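Long-range contacts in 4-hydroxy-tetrahydrodipicolinate synthase (Thermotoga maritima, PDB 1O5K), which catalyses the condensation of pyruvate with aspartate beta-semialdehyde to 4-hydroxy-tetrahydrodipicolinate, a step of lysine biosynthesis by the diaminopimelate pathway: residues G201-T206 with D215-V220; Y208-G213 with E231-Y236. All blocks are in the same frame, centred on the assembly; numbering follows the deposited sequence.

Contact 1. Residues G201-T206 with D215-V220; sequences GNDDRT and DGVISV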
ATOM      1  N   GLY A 201     -16.010  -1.932 -13.459  1.00 23.05           N
ATOM      2  CA  GLY A 201     -16.408  -0.779 -12.694  1.00 23.87           C
ATOM      3  C   GLY A 201     -15.410   0.357 -12.811  1.00 26.36           C
ATOM      4  O   GLY A 201     -15.568   1.389 -12.169  1.00 28.59           O
ATOM      5  N   ASN A 202     -14.404   0.201 -13.673  1.00 24.69           N
ATOM      6  CA  ASN A 202     -13.466   1.265 -13.955  1.00 25.92           C
ATOM      7  C   ASN A 202     -13.318   1.451 -15.443  1.00 25.08           C
ATOM      8  O   ASN A 202     -13.007   0.508 -16.170  1.00 23.11           O
ATOM      9  CB  ASN A 202     -12.083   0.943 -13.391  1.00 26.86           C
ATOM     10  CG  ASN A 202     -12.048   0.990 -11.899  1.00 31.57           C
ATOM     11  OD1 ASN A 202     -12.244   2.055 -11.289  1.00 29.93           O
ATOM     12  ND2 ASN A 202     -11.770  -0.124 -11.300  1.00 29.41           N
ATOM     13  N   ASP A 203     -13.605   2.643 -15.916  1.00 25.68           N
ATOM     14  CA  ASP A 203     -13.471   2.880 -17.371  1.00 24.04           C
ATOM     15  C   ASP A 203     -12.086   2.499 -17.909  1.00 24.44           C
ATOM     16  O   ASP A 203     -11.967   1.891 -18.972  1.00 24.91           O
ATOM     17  CB  ASP A 203     -13.753   4.325 -17.694  1.00 27.26           C
ATOM     18  CG  ASP A 203     -15.217   4.631 -17.548  1.00 33.99           C
ATOM     19  OD1 ASP A 203     -16.024   3.960 -18.201  1.00 34.85           O
ATOM     20  OD2 ASP A 203     -15.630   5.477 -16.786  1.00 28.69           O
ATOM     21  N   ASP A 204     -11.043   2.878 -17.165  1.00 25.80           N
ATOM     22  CA  ASP A 204      -9.686   2.596 -17.611  1.00 23.73           C
ATOM     23  C   ASP A 204      -9.251   1.141 -17.415  1.00 25.01           C
ATOM     24  O   ASP A 204      -8.114   0.803 -17.701  1.00 26.46           O
ATOM     25  CB  ASP A 204      -8.670   3.587 -16.978  1.00 26.73           C
ATOM     26  CG  ASP A 204      -8.453   3.378 -15.486  1.00 35.54           C
ATOM     27  OD1 ASP A 204      -9.058   2.457 -14.865  1.00 30.79           O
ATOM     28  OD2 ASP A 204      -7.670   4.132 -14.844  1.00 32.71           O
ATOM     29  N   ARG A 205     -10.151   0.283 -16.967  1.00 23.26           N
ATOM     30  CA  ARG A 205      -9.880  -1.200 -16.962  1.00 22.31           C
ATOM     31  C   ARG A 205     -10.756  -1.969 -17.969  1.00 23.18           C
ATOM     32  O   ARG A 205     -10.578  -3.163 -18.138  1.00 25.88           O
ATOM     33  CB  ARG A 205     -10.114  -1.781 -15.577  1.00 24.84           C
ATOM     34  CG  ARG A 205      -9.159  -1.220 -14.508  1.00 26.95           C
ATOM     35  CD  ARG A 205      -7.769  -1.714 -14.646  1.00 24.80           C
ATOM     36  NE  ARG A 205      -6.846  -1.275 -13.614  1.00 22.88           N
ATOM     37  CZ  ARG A 205      -6.214  -0.107 -13.593  1.00 25.52           C
ATOM     38  NH1 ARG A 205      -6.442   0.842 -14.530  1.00 28.23           N
ATOM     39  NH2 ARG A 205      -5.330   0.109 -12.634  1.00 26.96           N
ATOM     40  N   THR A 206     -11.672  -1.284 -18.658  1.00 23.42           N
ATOM     41  CA  THR A 206     -12.631  -1.965 -19.573  1.00 21.60           C
ATOM     42  C   THR A 206     -11.919  -2.823 -20.616  1.00 22.82           C
ATOM     43  O   THR A 206     -12.249  -3.999 -20.803  1.00 22.37           O
ATOM     44  CB  THR A 206     -13.513  -0.959 -20.270  1.00 25.45           C
ATOM     45  OG1 THR A 206     -14.185  -0.159 -19.296  1.00 26.12           O
ATOM     46  CG2 THR A 206     -14.595  -1.698 -21.093  1.00 25.43           C
ATOM     47  N   ASP A 215     -17.704  -8.736 -19.898  1.00 22.40           N
ATOM     48  CA  ASP A 215     -18.895  -8.399 -20.644  1.00 19.68           C
ATOM     49  C   ASP A 215     -19.158  -6.909 -20.962  1.00 25.12           C
ATOM     50  O   ASP A 215     -20.170  -6.576 -21.569  1.00 25.74           O
ATOM     51  CB  ASP A 215     -20.106  -9.022 -19.955  1.00 20.93           C
ATOM     52  CG  ASP A 215     -19.961 -10.493 -19.887  1.00 21.69           C
ATOM     53  OD1 ASP A 215     -19.650 -11.027 -18.810  1.00 23.49           O
ATOM     54  OD2 ASP A 215     -19.980 -11.166 -20.922  1.00 25.89           O
ATOM     55  N   GLY A 216     -18.219  -6.042 -20.605  1.00 24.55           N
ATOM     56  CA  GLY A 216     -18.383  -4.641 -20.827  1.00 21.83           C
ATOM     57  C   GLY A 216     -18.049  -3.811 -19.617  1.00 23.18           C
ATOM     58  O   GLY A 216     -17.143  -4.129 -18.843  1.00 23.67           O
ATOM     59  N   VAL A 217     -18.790  -2.729 -19.454  1.00 22.48           N
ATOM     60  CA  VAL A 217     -18.482  -1.718 -18.464  1.00 22.98           C
ATOM     61  C   VAL A 217     -19.712  -0.985 -17.968  1.00 23.52           C
ATOM     62  O   VAL A 217     -20.629  -0.720 -18.724  1.00 24.00           O
ATOM     63  CB  VAL A 217     -17.447  -0.677 -18.976  1.00 22.44           C
ATOM     64  CG1 VAL A 217     -17.937  -0.015 -20.284  1.00 24.97           C
ATOM     65  CG2 VAL A 217     -17.078   0.392 -17.910  1.00 23.68           C
ATOM     66  N   ILE A 218     -19.740  -0.750 -16.654  1.00 21.35           N
ATOM     67  CA  ILE A 218     -20.694   0.164 -16.061  1.00 23.79           C
ATOM     68  C   ILE A 218     -19.869   1.448 -15.823  1.00 23.85           C
ATOM     69  O   ILE A 218     -18.982   1.501 -14.958  1.00 25.20           O
ATOM     70  CB  ILE A 218     -21.371  -0.391 -14.818  1.00 22.98           C
ATOM     71  CG1 ILE A 218     -22.282  -1.577 -15.214  1.00 26.80           C
ATOM     72  CG2 ILE A 218     -22.176   0.765 -14.156  1.00 25.53           C
ATOM     73  CD1 ILE A 218     -22.800  -2.426 -14.015  1.00 23.75           C
ATOM     74  N   SER A 219     -20.128   2.419 -16.710  1.00 25.07           N
ATOM     75  CA  SER A 219     -19.215   3.512 -17.026  1.00 26.21           C
ATOM     76  C   SER A 219     -19.582   4.844 -16.430  1.00 24.98           C
ATOM     77  O   SER A 219     -20.722   5.224 -16.377  1.00 27.25           O
ATOM     78  CB  SER A 219     -19.186   3.688 -18.555  1.00 25.30           C
ATOM     79  OG  SER A 219     -18.291   4.709 -18.963  1.00 25.73           O
ATOM     80  N   VAL A 220     -18.554   5.590 -16.077  1.00 24.07           N
ATOM     81  CA  VAL A 220     -18.703   7.038 -15.743  1.00 20.98           C
ATOM     82  C   VAL A 220     -18.469   7.890 -17.016  1.00 22.77           C
ATOM     83  O   VAL A 220     -19.210   8.837 -17.343  1.00 24.10           O
ATOM     84  CB  VAL A 220     -17.699   7.386 -14.707  1.00 23.17           C
ATOM     85  CG1 VAL A 220     -17.607   8.906 -14.485  1.00 27.68           C
ATOM     86  CG2 VAL A 220     -18.043   6.673 -13.359  1.00 26.14           C
TER
HETATM   87  O   HOH W   1     -17.167   3.240 -13.695  1.00 30.07           O
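Asp203 lays its carboxylate against the C-terminal end of strand 216-219, where both oxygens find donors. Its CG stands anti to the carbonyl carbon (chi1 -72°), which carries the end of the side chain nearer to the strand than the CB direction alone would. Ser219 OG, itself anti to the backbone N, donates to Asp203 OD1 over a short 2.5 Å. On the other branch, Val220 N reaches Asp203 OD2 at 3.0 Å, somewhat bent with an N-H...O angle of 140°. Each oxygen uses its syn lone pair, on the side of the other oxygen, so both donors approach the same outer end of the carboxylate; Val221 N adds a further bond to OD2, and Ser219 OG accepts from Ser222 N. Three residues on, Thr206 crosses Val217 at about a right angle, its CG2 3.7 Å from Val217 CB, while its OG1 is turned back to Asp203 O at 3.0 Å. Asp203 O also accepts from Thr206 N, so two donors of Thr206 grip one carbonyl. A water bridges the backbones by donating to Gly201 O (2.9 Å) and Ile218 O (2.8 Å). Ile218 is a predicted pyruvate-binding residue, and Val220 touches Thr56, another. With donors on both oxygens in a buried setting, Asp203 is probably ionised, and its bonds fix the chain where this barrel strand runs out beside the probable pyruvate site.

Contact 2. Residues Y208-G213 with E231-Y236; sequences YLLCAG and ELCAEY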
ATOM      1  N   TYR A 208      -8.968  -4.185 -20.670  1.00 22.05           N
ATOM      2  CA  TYR A 208      -8.300  -5.336 -20.111  1.00 22.04           C
ATOM      3  C   TYR A 208      -9.314  -6.345 -19.540  1.00 20.08           C
ATOM      4  O   TYR A 208      -9.092  -7.551 -19.634  1.00 22.02           O
ATOM      5  CB  TYR A 208      -7.215  -4.933 -19.120  1.00 22.72           C
ATOM      6  CG  TYR A 208      -6.091  -4.221 -19.792  1.00 22.31           C
ATOM      7  CD1 TYR A 208      -5.215  -4.890 -20.633  1.00 23.72           C
ATOM      8  CD2 TYR A 208      -5.957  -2.816 -19.669  1.00 22.03           C
ATOM      9  CE1 TYR A 208      -4.230  -4.219 -21.321  1.00 26.23           C
ATOM     10  CE2 TYR A 208      -4.936  -2.139 -20.361  1.00 23.23           C
ATOM     11  CZ  TYR A 208      -4.100  -2.826 -21.172  1.00 25.84           C
ATOM     12  OH  TYR A 208      -3.096  -2.168 -21.870  1.00 28.10           O
ATOM     13  N   LEU A 209     -10.416  -5.852 -18.993  1.00 22.13           N
ATOM     14  CA  LEU A 209     -11.488  -6.717 -18.565  1.00 23.95           C
ATOM     15  C   LEU A 209     -12.152  -7.431 -19.719  1.00 23.66           C
ATOM     16  O   LEU A 209     -12.449  -8.616 -19.587  1.00 22.45           O
ATOM     17  CB  LEU A 209     -12.500  -5.961 -17.713  1.00 24.17           C
ATOM     18  CG  LEU A 209     -13.620  -6.838 -17.209  1.00 24.05           C
ATOM     19  CD1 LEU A 209     -13.810  -6.450 -15.717  1.00 31.93           C
ATOM     20  CD2 LEU A 209     -14.832  -6.612 -18.082  1.00 27.04           C
ATOM     21  N   LEU A 210     -12.339  -6.758 -20.866  1.00 23.56           N
ATOM     22  CA  LEU A 210     -12.769  -7.473 -22.073  1.00 23.54           C
ATOM     23  C   LEU A 210     -11.786  -8.592 -22.452  1.00 23.01           C
ATOM     24  O   LEU A 210     -12.203  -9.710 -22.754  1.00 18.59           O
ATOM     25  CB  LEU A 210     -12.981  -6.478 -23.249  1.00 22.76           C
ATOM     26  CG  LEU A 210     -14.179  -5.519 -22.991  1.00 23.17           C
ATOM     27  CD1 LEU A 210     -14.126  -4.398 -23.953  1.00 25.12           C
ATOM     28  CD2 LEU A 210     -15.510  -6.305 -23.130  1.00 30.03           C
ATOM     29  N   CYS A 211     -10.480  -8.289 -22.452  1.00 20.97           N
ATOM     30  CA  CYS A 211      -9.422  -9.242 -22.803  1.00 20.18           C
ATOM     31  C   CYS A 211      -9.451 -10.428 -21.835  1.00 20.97           C
ATOM     32  O   CYS A 211      -9.177 -11.575 -22.263  1.00 20.38           O
ATOM     33  CB  CYS A 211      -8.033  -8.580 -22.781  1.00 21.44           C
ATOM     34  SG  CYS A 211      -7.765  -7.428 -24.148  1.00 22.98           S
ATOM     35  N   ALA A 212      -9.828 -10.178 -20.575  1.00 22.09           N
ATOM     36  CA  ALA A 212      -9.953 -11.250 -19.562  1.00 22.32           C
ATOM     37  C   ALA A 212     -11.151 -12.170 -19.819  1.00 23.62           C
ATOM     38  O   ALA A 212     -11.264 -13.250 -19.229  1.00 25.27           O
ATOM     39  CB  ALA A 212     -10.102 -10.600 -18.169  1.00 23.01           C
ATOM     40  N   GLY A 213     -12.061 -11.672 -20.642  1.00 23.03           N
ATOM     41  CA  GLY A 213     -13.265 -12.359 -21.075  1.00 23.18           C
ATOM     42  C   GLY A 213     -14.569 -11.885 -20.467  1.00 23.90           C
ATOM     43  O   GLY A 213     -15.560 -12.631 -20.469  1.00 22.17           O
ATOM     44  N   GLU A 231     -18.112   2.180 -28.784  1.00 24.33           N
ATOM     45  CA  GLU A 231     -17.166   1.740 -29.808  1.00 27.42           C
ATOM     46  C   GLU A 231     -16.037   0.883 -29.234  1.00 22.51           C
ATOM     47  O   GLU A 231     -15.620  -0.045 -29.877  1.00 24.47           O
ATOM     48  CB  GLU A 231     -16.586   2.965 -30.527  1.00 27.26           C
ATOM     49  CG  GLU A 231     -15.493   2.711 -31.544  1.00 40.51           C
ATOM     50  CD  GLU A 231     -14.892   4.006 -32.134  1.00 43.33           C
ATOM     51  OE1 GLU A 231     -14.310   3.919 -33.255  1.00 56.99           O
ATOM     52  OE2 GLU A 231     -14.958   5.092 -31.466  1.00 56.61           O
ATOM     53  N   LEU A 232     -15.535   1.231 -28.066  1.00 23.37           N
ATOM     54  CA  LEU A 232     -14.486   0.451 -27.436  1.00 23.31           C
ATOM     55  C   LEU A 232     -14.941  -0.988 -27.273  1.00 24.76           C
ATOM     56  O   LEU A 232     -14.214  -1.908 -27.632  1.00 25.01           O
ATOM     57  CB  LEU A 232     -14.067   1.086 -26.106  1.00 22.73           C
ATOM     58  CG  LEU A 232     -12.878   0.513 -25.316  1.00 26.06           C
ATOM     59  CD1 LEU A 232     -12.416   1.508 -24.274  1.00 27.25           C
ATOM     60  CD2 LEU A 232     -13.226  -0.812 -24.643  1.00 29.10           C
ATOM     61  N   CYS A 233     -16.143  -1.205 -26.727  1.00 25.68           N
ATOM     62  CA  CYS A 233     -16.649  -2.579 -26.531  1.00 23.70           C
ATOM     63  C   CYS A 233     -16.999  -3.234 -27.854  1.00 24.19           C
ATOM     64  O   CYS A 233     -16.612  -4.372 -28.119  1.00 24.36           O
ATOM     65  CB  CYS A 233     -17.847  -2.595 -25.590  1.00 22.55           C
ATOM     66  SG  CYS A 233     -17.497  -1.888 -23.946  1.00 29.20           S
ATOM     67  N   ALA A 234     -17.701  -2.504 -28.709  1.00 23.15           N
ATOM     68  CA  ALA A 234     -18.167  -3.036 -29.973  1.00 25.56           C
ATOM     69  C   ALA A 234     -17.025  -3.538 -30.847  1.00 25.98           C
ATOM     70  O   ALA A 234     -17.117  -4.643 -31.457  1.00 23.32           O
ATOM     71  CB  ALA A 234     -18.992  -1.983 -30.717  1.00 27.01           C
ATOM     72  N   GLU A 235     -15.942  -2.766 -30.919  1.00 23.98           N
ATOM     73  CA  GLU A 235     -14.785  -3.208 -31.647  1.00 23.40           C
ATOM     74  C   GLU A 235     -14.199  -4.499 -31.064  1.00 23.11           C
ATOM     75  O   GLU A 235     -13.780  -5.396 -31.814  1.00 22.66           O
ATOM     76  CB  GLU A 235     -13.724  -2.102 -31.708  1.00 25.66           C
ATOM     77  CG  GLU A 235     -14.078  -0.935 -32.590  1.00 27.21           C
ATOM     78  CD  GLU A 235     -14.004  -1.242 -34.074  1.00 36.27           C
ATOM     79  OE1 GLU A 235     -13.753  -2.404 -34.468  1.00 35.07           O
ATOM     80  OE2 GLU A 235     -14.220  -0.322 -34.869  1.00 38.80           O
ATOM     81  N   TYR A 236     -14.199  -4.619 -29.737  1.00 24.83           N
ATOM     82  CA  TYR A 236     -13.652  -5.807 -29.106  1.00 23.78           C
ATOM     83  C   TYR A 236     -14.521  -7.007 -29.474  1.00 25.80           C
ATOM     84  O   TYR A 236     -14.021  -8.033 -29.931  1.00 24.82           O
ATOM     85  CB  TYR A 236     -13.562  -5.672 -27.568  1.00 23.96           C
ATOM     86  CG  TYR A 236     -12.905  -6.867 -26.956  1.00 25.30           C
ATOM     87  CD1 TYR A 236     -11.530  -6.925 -26.811  1.00 24.02           C
ATOM     88  CD2 TYR A 236     -13.628  -8.019 -26.694  1.00 21.98           C
ATOM     89  CE1 TYR A 236     -10.919  -8.048 -26.291  1.00 25.15           C
ATOM     90  CE2 TYR A 236     -13.016  -9.152 -26.212  1.00 26.47           C
ATOM     91  CZ  TYR A 236     -11.668  -9.170 -26.027  1.00 26.87           C
ATOM     92  OH  TYR A 236     -11.072 -10.323 -25.599  1.00 25.78           O
TER
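Two outer helices of the TIM barrel, 206-212 and 226-237, pack side by side here, linked through strand 216-219. Their short segments run in roughly the same direction, with axes 10.8 Å apart and a signed crossing angle of -26°. Leu210 and Tyr236 bridge that gap by sliding past each other in opposite directions. Tyr236 holds CG anti to its backbone N (chi1 -176°), which extends the ring toward helix 206-212. Leu210 CB then lies over one face of the Tyr236 ring, 3.7 Å from its centroid and only 7° off the normal, a CH-pi contact that is almost perfectly centred. Past the root of the ring, alongside Tyr236 CB, Leu210 CD1 continues toward the other helix and meets Leu232 CD2 at 3.8 Å, where the two leucines cross obliquely; the same methyl also lies near Cys233 SG. Cys211 approaches the ring obliquely, its SG 5.1 Å from the centroid of Tyr236 in a sulfur-aromatic contact. Cys211 also packs on Cys211 of the second subunit. The phenol reaches as far as the backbone of the facing helix, with Tyr236 OH 3.4 Å from Cys211 CA.

In the fold
Both contacts are buried, but the centre of contact 1 is about 8 Å from the centre of the chain and that of contact 2 about 17 Å, in the outer helical layer. They share a chain path: helix 206-212, strand 216-219 and helix 226-237 follow one another, and the contacts' segments alternate along it. Contact 1 joins a loop to a barrel strand with polar bonds and a water; contact 2 joins helix to helix with apolar side chains and an aromatic face. They touch at several points, among them Thr206 CG2 on Leu232 CD2 at 3.9 Å. A segment of each also reaches the second subunit: Arg205 is salt-bridged to Asp180 of that subunit, and Tyr208 is hydrogen-bonded to its Asp183.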